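Local coordinates for crystal protein (Bacillus thuringiensis serovar dakota, PDB 2ZTB) that is the proteolytically activated form of parasporin-2, a Bacillus thuringiensis toxin that recognizes cancer cells and probably kills them by forming membrane pores, at residues Y7-E21 with D36-A48. Residues are numbered along the deposited sequence; the frame is centred on the assembly and turned at random.
Sequences YLMFNELSALSSSPE and DGIALNNETYFNA
Phe-10 drives its ring into the face of the hairpin 37-46, and Glu-43 comes back along it in the opposite direction. Glu-43 CB sits at the ring edge, 3.5 Å from Phe-10 CD1. With CG anti to its carbonyl carbon (chi1 -61°) and the chain extended beyond, Glu-43 CD comes 3.8 Å from Phe-10 CD1, carboxylate and ring planes 61° apart. Glu-43 OE1 lies 3.5 Å from Met-9 CA and takes a weak hydrogen bond from Phe-10 N, while OE2 accepts from a water bound to Asn-11 N. An acid suits this place because both amides start the 3-10 segment 10-15, where N-H groups lack partners within it.

A planar apolar ring offers two faces: Leu-40 CB makes a CH-pi contact over one of Phe-10's, and Tyr-45 CD1 meets the other edge-to-face, planes at 56°. Ile-38 CD1 lies 3.6 Å from Phe-10 CE2. Pro-20, rigid at the start of helix 20-31, lays CG 3.7 Å from the Tyr-45 ring centroid. Asn-41 tolerates the positive phi of its turn position, and its amide, stacked on Tyr-7, both donates from ND2 to Leu-8 O (2.8 Å), in the carbonyl plane, and accepts from Cys-61 N.

A mixed aromatic and aliphatic layer centred on Phe-10 thus joins the N-terminal segment to a tight beta-hairpin, whose two-residue loop, Asn-41 and Asn-42, makes a type II' turn, at one end of the elongated, beta-rich toxin.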
ATOM      1  N   TYR A   7       5.116  -5.294 -18.926  1.00 64.42           N
ATOM      2  CA  TYR A   7       4.260  -5.901 -19.908  1.00 62.99           C
ATOM      3  C   TYR A   7       2.839  -6.078 -19.385  1.00 62.23           C
ATOM      4  O   TYR A   7       2.614  -6.346 -18.190  1.00 62.33           O
ATOM      5  CB  TYR A   7       4.819  -7.251 -20.356  1.00 63.30           C
ATOM      6  CG  TYR A   7       6.045  -7.177 -21.250  1.00 64.07           C
ATOM      7  CD1 TYR A   7       6.251  -6.101 -22.123  1.00 64.28           C
ATOM      8  CD2 TYR A   7       6.989  -8.201 -21.240  1.00 64.51           C
ATOM      9  CE1 TYR A   7       7.379  -6.042 -22.952  1.00 64.56           C
ATOM     10  CE2 TYR A   7       8.116  -8.156 -22.064  1.00 66.29           C
ATOM     11  CZ  TYR A   7       8.309  -7.077 -22.920  1.00 65.45           C
ATOM     12  OH  TYR A   7       9.445  -7.044 -23.727  1.00 65.19           O
ATOM     13  N   LEU A   8       1.879  -5.902 -20.287  1.00 60.60           N
ATOM     14  CA  LEU A   8       0.502  -6.254 -20.010  1.00 59.13           C
ATOM     15  C   LEU A   8       0.373  -7.746 -20.324  1.00 58.87           C
ATOM     16  O   LEU A   8       0.964  -8.243 -21.298  1.00 59.11           O
ATOM     17  CB  LEU A   8      -0.443  -5.399 -20.854  1.00 58.81           C
ATOM     18  CG  LEU A   8      -1.956  -5.592 -20.649  1.00 58.70           C
ATOM     19  CD1 LEU A   8      -2.417  -5.045 -19.296  1.00 53.62           C
ATOM     20  CD2 LEU A   8      -2.741  -4.949 -21.817  1.00 58.03           C
ATOM     21  N   MET A   9      -0.352  -8.467 -19.477  1.00 57.86           N
ATOM     22  CA  MET A   9      -0.537  -9.902 -19.656  1.00 57.55           C
ATOM     23  C   MET A   9      -1.997 -10.214 -20.018  1.00 56.72           C
ATOM     24  O   MET A   9      -2.884  -9.416 -19.727  1.00 56.32           O
ATOM     25  CB  MET A   9      -0.126 -10.647 -18.381  1.00 57.98           C
ATOM     26  CG  MET A   9       1.286 -10.293 -17.841  1.00 60.92           C
ATOM     27  SD  MET A   9       2.601 -10.900 -18.927  1.00 66.40           S
ATOM     28  CE  MET A   9       2.518 -12.681 -18.660  1.00 66.79           C
ATOM     29  N   PHE A  10      -2.240 -11.362 -20.649  1.00 56.19           N
ATOM     30  CA  PHE A  10      -3.604 -11.781 -20.997  1.00 56.20           C
ATOM     31  C   PHE A  10      -4.518 -11.976 -19.781  1.00 56.60           C
ATOM     32  O   PHE A  10      -5.734 -11.757 -19.886  1.00 56.80           O
ATOM     33  CB  PHE A  10      -3.621 -13.035 -21.880  1.00 55.74           C
ATOM     34  CG  PHE A  10      -3.517 -12.741 -23.370  1.00 56.12           C
ATOM     35  CD1 PHE A  10      -2.415 -13.161 -24.102  1.00 54.82           C
ATOM     36  CD2 PHE A  10      -4.526 -12.052 -24.036  1.00 55.35           C
ATOM     37  CE1 PHE A  10      -2.311 -12.899 -25.461  1.00 54.67           C
ATOM     38  CE2 PHE A  10      -4.430 -11.784 -25.399  1.00 55.78           C
ATOM     39  CZ  PHE A  10      -3.321 -12.206 -26.113  1.00 54.57           C
ATOM     40  N   ASN A  11      -3.943 -12.394 -18.646  1.00 56.28           N
ATOM     41  CA  ASN A  11      -4.725 -12.647 -17.437  1.00 56.43           C
ATOM     42  C   ASN A  11      -5.082 -11.376 -16.670  1.00 56.57           C
ATOM     43  O   ASN A  11      -5.703 -11.429 -15.613  1.00 56.71           O
ATOM     44  CB  ASN A  11      -4.089 -13.739 -16.543  1.00 56.75           C
ATOM     45  CG  ASN A  11      -2.786 -13.296 -15.823  1.00 57.21           C
ATOM     46  OD1 ASN A  11      -2.314 -14.013 -14.942  1.00 59.71           O
ATOM     47  ND2 ASN A  11      -2.222 -12.149 -16.182  1.00 56.16           N
ATOM     48  N   GLU A  12      -4.708 -10.238 -17.245  1.00 56.96           N
ATOM     49  CA  GLU A  12      -4.990  -8.908 -16.698  1.00 57.50           C
ATOM     50  C   GLU A  12      -5.967  -8.112 -17.560  1.00 56.78           C
ATOM     51  O   GLU A  12      -6.284  -6.971 -17.224  1.00 57.23           O
ATOM     52  CB  GLU A  12      -3.717  -8.075 -16.683  1.00 57.69           C
ATOM     53  CG  GLU A  12      -2.718  -8.460 -15.666  1.00 60.72           C
ATOM     54  CD  GLU A  12      -1.528  -7.541 -15.733  1.00 63.42           C
ATOM     55  OE1 GLU A  12      -1.424  -6.690 -14.829  1.00 65.49           O
ATOM     56  OE2 GLU A  12      -0.740  -7.647 -16.702  1.00 61.99           O
ATOM     57  N   LEU A  13      -6.395  -8.680 -18.684  1.00 55.72           N
ATOM     58  CA  LEU A  13      -7.345  -8.015 -19.586  1.00 54.64           C
ATOM     59  C   LEU A  13      -8.636  -7.596 -18.893  1.00 54.03           C
ATOM     60  O   LEU A  13      -9.177  -6.535 -19.184  1.00 54.00           O
ATOM     61  CB  LEU A  13      -7.604  -8.886 -20.819  1.00 54.40           C
ATOM     62  CG  LEU A  13      -6.814  -8.455 -22.078  1.00 55.32           C
ATOM     63  CD1 LEU A  13      -5.371  -8.014 -21.829  1.00 51.92           C
ATOM     64  CD2 LEU A  13      -6.900  -9.474 -23.219  1.00 54.55           C
ATOM     65  N   SER A  14      -9.096  -8.407 -17.941  1.00 53.47           N
ATOM     66  CA  SER A  14     -10.238  -8.063 -17.084  1.00 52.80           C
ATOM     67  C   SER A  14     -10.039  -6.762 -16.311  1.00 52.84           C
ATOM     68  O   SER A  14     -11.016  -6.079 -15.981  1.00 52.44           O
ATOM     69  CB  SER A  14     -10.526  -9.197 -16.111  1.00 52.69           C
ATOM     70  OG  SER A  14      -9.406  -9.409 -15.268  1.00 53.62           O
ATOM     71  N   ALA A  15      -8.772  -6.422 -16.043  1.00 53.13           N
ATOM     72  CA  ALA A  15      -8.402  -5.168 -15.384  1.00 54.06           C
ATOM     73  C   ALA A  15      -8.653  -3.968 -16.285  1.00 54.44           C
ATOM     74  O   ALA A  15      -8.789  -2.849 -15.806  1.00 55.47           O
ATOM     75  CB  ALA A  15      -6.915  -5.197 -14.896  1.00 53.11           C
ATOM     76  N   LEU A  16      -8.688  -4.207 -17.597  1.00 55.29           N
ATOM     77  CA  LEU A  16      -9.104  -3.207 -18.585  1.00 54.74           C
ATOM     78  C   LEU A  16     -10.541  -3.498 -19.072  1.00 54.88           C
ATOM     79  O   LEU A  16     -10.933  -3.149 -20.210  1.00 55.08           O
ATOM     80  CB  LEU A  16      -8.134  -3.191 -19.759  1.00 54.70           C
ATOM     81  CG  LEU A  16      -6.689  -2.631 -19.655  1.00 55.18           C
ATOM     82  CD1 LEU A  16      -6.586  -1.400 -18.760  1.00 52.80           C
ATOM     83  CD2 LEU A  16      -5.703  -3.690 -19.235  1.00 55.00           C
ATOM     84  N   SER A  17     -11.319  -4.152 -18.215  1.00 53.47           N
ATOM     85  CA  SER A  17     -12.713  -4.473 -18.514  1.00 53.35           C
ATOM     86  C   SER A  17     -12.877  -5.265 -19.811  1.00 53.11           C
ATOM     87  O   SER A  17     -13.948  -5.246 -20.431  1.00 52.12           O
ATOM     88  CB  SER A  17     -13.549  -3.198 -18.554  1.00 53.53           C
ATOM     89  OG  SER A  17     -13.502  -2.542 -17.300  1.00 52.92           O
ATOM     90  N   SER A  18     -11.807  -5.965 -20.201  1.00 52.71           N
ATOM     91  CA  SER A  18     -11.797  -6.699 -21.449  1.00 52.95           C
ATOM     92  C   SER A  18     -11.439  -8.174 -21.287  1.00 53.14           C
ATOM     93  O   SER A  18     -11.282  -8.677 -20.160  1.00 52.62           O
ATOM     94  CB  SER A  18     -10.880  -6.012 -22.469  1.00 52.77           C
ATOM     95  OG  SER A  18     -11.059  -4.612 -22.413  1.00 52.77           O
ATOM     96  N   SER A  19     -11.346  -8.856 -22.428  1.00 53.09           N
ATOM     97  CA  SER A  19     -11.129 -10.285 -22.478  1.00 54.24           C
ATOM     98  C   SER A  19     -10.419 -10.607 -23.787  1.00 54.71           C
ATOM     99  O   SER A  19     -10.394  -9.778 -24.690  1.00 55.76           O
ATOM    100  CB  SER A  19     -12.464 -11.049 -22.342  1.00 53.87           C
ATOM    101  OG  SER A  19     -13.398 -10.711 -23.376  1.00 54.79           O
ATOM    102  N   PRO A  20      -9.780 -11.784 -23.886  1.00 55.15           N
ATOM    103  CA  PRO A  20      -9.268 -12.154 -25.204  1.00 54.80           C
ATOM    104  C   PRO A  20     -10.367 -12.210 -26.267  1.00 55.20           C
ATOM    105  O   PRO A  20     -10.124 -11.892 -27.448  1.00 55.71           O
ATOM    106  CB  PRO A  20      -8.667 -13.545 -24.964  1.00 54.49           C
ATOM    107  CG  PRO A  20      -8.294 -13.522 -23.490  1.00 54.40           C
ATOM    108  CD  PRO A  20      -9.426 -12.786 -22.853  1.00 54.59           C
ATOM    109  N   GLU A  21     -11.564 -12.615 -25.859  1.00 55.36           N
ATOM    110  CA  GLU A  21     -12.684 -12.747 -26.796  1.00 55.29           C
ATOM    111  C   GLU A  21     -13.137 -11.389 -27.288  1.00 54.74           C
ATOM    112  O   GLU A  21     -13.522 -11.249 -28.429  1.00 56.08           O
ATOM    113  CB  GLU A  21     -13.865 -13.482 -26.151  1.00 55.24           C
ATOM    114  CG  GLU A  21     -13.648 -14.983 -25.889  1.00 57.63           C
ATOM    115  CD  GLU A  21     -12.740 -15.300 -24.676  1.00 61.57           C
ATOM    116  OE1 GLU A  21     -12.585 -14.455 -23.757  1.00 61.12           O
ATOM    117  OE2 GLU A  21     -12.186 -16.427 -24.641  1.00 63.28           O
ATOM    118  N   ASP A  36      -7.756 -15.748 -36.800  1.00 57.65           N
ATOM    119  CA  ASP A  36      -7.510 -17.076 -36.280  1.00 57.54           C
ATOM    120  C   ASP A  36      -7.004 -16.984 -34.848  1.00 57.31           C
ATOM    121  O   ASP A  36      -7.388 -17.776 -33.990  1.00 57.82           O
ATOM    122  CB  ASP A  36      -6.466 -17.780 -37.138  1.00 57.91           C
ATOM    123  CG  ASP A  36      -7.043 -18.417 -38.376  1.00 59.04           C
ATOM    124  OD1 ASP A  36      -8.279 -18.513 -38.520  1.00 60.64           O
ATOM    125  OD2 ASP A  36      -6.232 -18.835 -39.220  1.00 61.92           O
ATOM    126  N   GLY A  37      -6.131 -16.016 -34.593  1.00 56.72           N
ATOM    127  CA  GLY A  37      -5.553 -15.849 -33.274  1.00 55.68           C
ATOM    128  C   GLY A  37      -5.109 -14.429 -33.017  1.00 55.07           C
ATOM    129  O   GLY A  37      -5.080 -13.607 -33.936  1.00 54.88           O
ATOM    130  N   ILE A  38      -4.742 -14.159 -31.765  1.00 54.50           N
ATOM    131  CA  ILE A  38      -4.318 -12.827 -31.322  1.00 53.61           C
ATOM    132  C   ILE A  38      -3.034 -12.975 -30.508  1.00 54.07           C
ATOM    133  O   ILE A  38      -2.653 -14.082 -30.167  1.00 54.31           O
ATOM    134  CB  ILE A  38      -5.430 -12.073 -30.514  1.00 53.87           C
ATOM    135  CG1 ILE A  38      -5.755 -12.790 -29.187  1.00 52.14           C
ATOM    136  CG2 ILE A  38      -6.695 -11.814 -31.425  1.00 52.98           C
ATOM    137  CD1 ILE A  38      -6.652 -12.007 -28.208  1.00 52.05           C
ATOM    138  N   ALA A  39      -2.368 -11.862 -30.215  1.00 53.99           N
ATOM    139  CA  ALA A  39      -1.064 -11.880 -29.593  1.00 54.12           C
ATOM    140  C   ALA A  39      -0.821 -10.621 -28.776  1.00 54.22           C
ATOM    141  O   ALA A  39      -1.303  -9.547 -29.115  1.00 53.72           O
ATOM    142  CB  ALA A  39       0.024 -12.047 -30.647  1.00 54.20           C
ATOM    143  N   LEU A  40      -0.072 -10.785 -27.684  1.00 54.72           N
ATOM    144  CA  LEU A  40       0.284  -9.707 -26.775  1.00 54.83           C
ATOM    145  C   LEU A  40       1.660 -10.030 -26.281  1.00 55.76           C
ATOM    146  O   LEU A  40       1.879 -11.093 -25.696  1.00 56.03           O
ATOM    147  CB  LEU A  40      -0.696  -9.655 -25.593  1.00 54.98           C
ATOM    148  CG  LEU A  40      -0.542  -8.640 -24.458  1.00 54.38           C
ATOM    149  CD1 LEU A  40      -0.640  -7.198 -24.966  1.00 54.85           C
ATOM    150  CD2 LEU A  40      -1.591  -8.903 -23.401  1.00 54.04           C
ATOM    151  N   ASN A  41       2.595  -9.115 -26.510  1.00 56.73           N
ATOM    152  CA  ASN A  41       3.975  -9.295 -26.040  1.00 57.65           C
ATOM    153  C   ASN A  41       4.484 -10.713 -26.366  1.00 58.60           C
ATOM    154  O   ASN A  41       4.609 -11.054 -27.552  1.00 58.78           O
ATOM    155  CB  ASN A  41       4.080  -8.937 -24.555  1.00 57.04           C
ATOM    156  CG  ASN A  41       3.634  -7.508 -24.272  1.00 56.29           C
ATOM    157  OD1 ASN A  41       4.102  -6.573 -24.913  1.00 55.79           O
ATOM    158  ND2 ASN A  41       2.734  -7.334 -23.305  1.00 54.29           N
ATOM    159  N   ASN A  42       4.722 -11.550 -25.346  1.00 59.47           N
ATOM    160  CA  ASN A  42       5.193 -12.932 -25.586  1.00 60.24           C
ATOM    161  C   ASN A  42       4.149 -14.064 -25.510  1.00 60.69           C
ATOM    162  O   ASN A  42       4.506 -15.250 -25.469  1.00 60.76           O
ATOM    163  CB  ASN A  42       6.413 -13.251 -24.714  1.00 60.40           C
ATOM    164  CG  ASN A  42       7.646 -12.468 -25.136  1.00 60.94           C
ATOM    165  OD1 ASN A  42       8.004 -11.449 -24.419  1.00 61.42           O
ATOM    166  ND2 ASN A  42       8.309 -12.930 -26.316  1.00 59.85           N
ATOM    167  N   GLU A  43       2.868 -13.692 -25.535  1.00 61.14           N
ATOM    168  CA  GLU A  43       1.766 -14.646 -25.447  1.00 61.25           C
ATOM    169  C   GLU A  43       0.901 -14.575 -26.695  1.00 61.43           C
ATOM    170  O   GLU A  43       0.934 -13.591 -27.428  1.00 61.41           O
ATOM    171  CB  GLU A  43       0.864 -14.304 -24.265  1.00 61.69           C
ATOM    172  CG  GLU A  43       1.481 -14.328 -22.888  1.00 62.15           C
ATOM    173  CD  GLU A  43       0.631 -13.550 -21.913  1.00 64.35           C
ATOM    174  OE1 GLU A  43       0.666 -12.298 -21.980  1.00 65.02           O
ATOM    175  OE2 GLU A  43      -0.071 -14.185 -21.090  1.00 64.23           O
ATOM    176  N   THR A  44       0.126 -15.634 -26.916  1.00 61.51           N
ATOM    177  CA  THR A  44      -0.835 -15.714 -27.989  1.00 61.72           C
ATOM    178  C   THR A  44      -2.138 -16.236 -27.406  1.00 61.71           C
ATOM    179  O   THR A  44      -2.144 -16.789 -26.310  1.00 61.82           O
ATOM    180  CB  THR A  44      -0.381 -16.681 -29.113  1.00 62.14           C
ATOM    181  OG1 THR A  44      -0.425 -18.036 -28.646  1.00 62.10           O
ATOM    182  CG2 THR A  44       1.016 -16.347 -29.619  1.00 62.04           C
ATOM    183  N   TYR A  45      -3.237 -16.043 -28.131  1.00 61.54           N
ATOM    184  CA  TYR A  45      -4.522 -16.633 -27.774  1.00 61.58           C
ATOM    185  C   TYR A  45      -5.202 -17.170 -29.037  1.00 61.96           C
ATOM    186  O   TYR A  45      -4.967 -16.666 -30.142  1.00 61.59           O
ATOM    187  CB  TYR A  45      -5.406 -15.610 -27.048  1.00 61.84           C
ATOM    188  CG  TYR A  45      -6.049 -16.128 -25.768  1.00 61.74           C
ATOM    189  CD1 TYR A  45      -5.428 -15.958 -24.528  1.00 62.86           C
ATOM    190  CD2 TYR A  45      -7.264 -16.799 -25.802  1.00 61.94           C
ATOM    191  CE1 TYR A  45      -6.017 -16.437 -23.352  1.00 62.90           C
ATOM    192  CE2 TYR A  45      -7.857 -17.285 -24.648  1.00 61.14           C
ATOM    193  CZ  TYR A  45      -7.240 -17.100 -23.438  1.00 62.88           C
ATOM    194  OH  TYR A  45      -7.859 -17.578 -22.315  1.00 63.75           O
ATOM    195  N   PHE A  46      -6.025 -18.201 -28.863  1.00 62.20           N
ATOM    196  CA  PHE A  46      -6.744 -18.871 -29.951  1.00 62.56           C
ATOM    197  C   PHE A  46      -5.782 -19.513 -30.963  1.00 63.32           C
ATOM    198  O   PHE A  46      -4.677 -19.901 -30.589  1.00 63.30           O
ATOM    199  CB  PHE A  46      -7.780 -17.934 -30.621  1.00 62.38           C
ATOM    200  CG  PHE A  46      -8.609 -17.139 -29.641  1.00 62.08           C
ATOM    201  CD1 PHE A  46      -8.392 -15.771 -29.474  1.00 60.04           C
ATOM    202  CD2 PHE A  46      -9.593 -17.756 -28.870  1.00 62.20           C
ATOM    203  CE1 PHE A  46      -9.135 -15.033 -28.567  1.00 59.18           C
ATOM    204  CE2 PHE A  46     -10.347 -17.014 -27.953  1.00 62.17           C
ATOM    205  CZ  PHE A  46     -10.117 -15.649 -27.809  1.00 60.65           C
ATOM    206  N   ASN A  47      -6.199 -19.625 -32.228  1.00 63.99           N
ATOM    207  CA  ASN A  47      -5.405 -20.298 -33.264  1.00 64.89           C
ATOM    208  C   ASN A  47      -4.310 -19.388 -33.832  1.00 65.46           C
ATOM    209  O   ASN A  47      -4.438 -18.845 -34.941  1.00 65.88           O
ATOM    210  CB  ASN A  47      -6.339 -20.825 -34.376  1.00 64.80           C
ATOM    211  CG  ASN A  47      -5.599 -21.597 -35.473  1.00 65.03           C
ATOM    212  OD1 ASN A  47      -4.507 -22.143 -35.260  1.00 65.40           O
ATOM    213  ND2 ASN A  47      -6.206 -21.650 -36.655  1.00 64.23           N
ATOM    214  N   ALA A  48      -3.225 -19.244 -33.078  1.00 66.12           N
ATOM    215  CA  ALA A  48      -2.209 -18.235 -33.372  1.00 67.29           C
ATOM    216  C   ALA A  48      -0.886 -18.742 -33.957  1.00 68.27           C
ATOM    217  O   ALA A  48      -0.505 -19.906 -33.779  1.00 68.86           O
ATOM    218  CB  ALA A  48      -1.945 -17.394 -32.141  1.00 66.62           C
TER
HETATM  219  O   HOH W   1      -1.588 -14.252 -18.847  1.00 58.61           O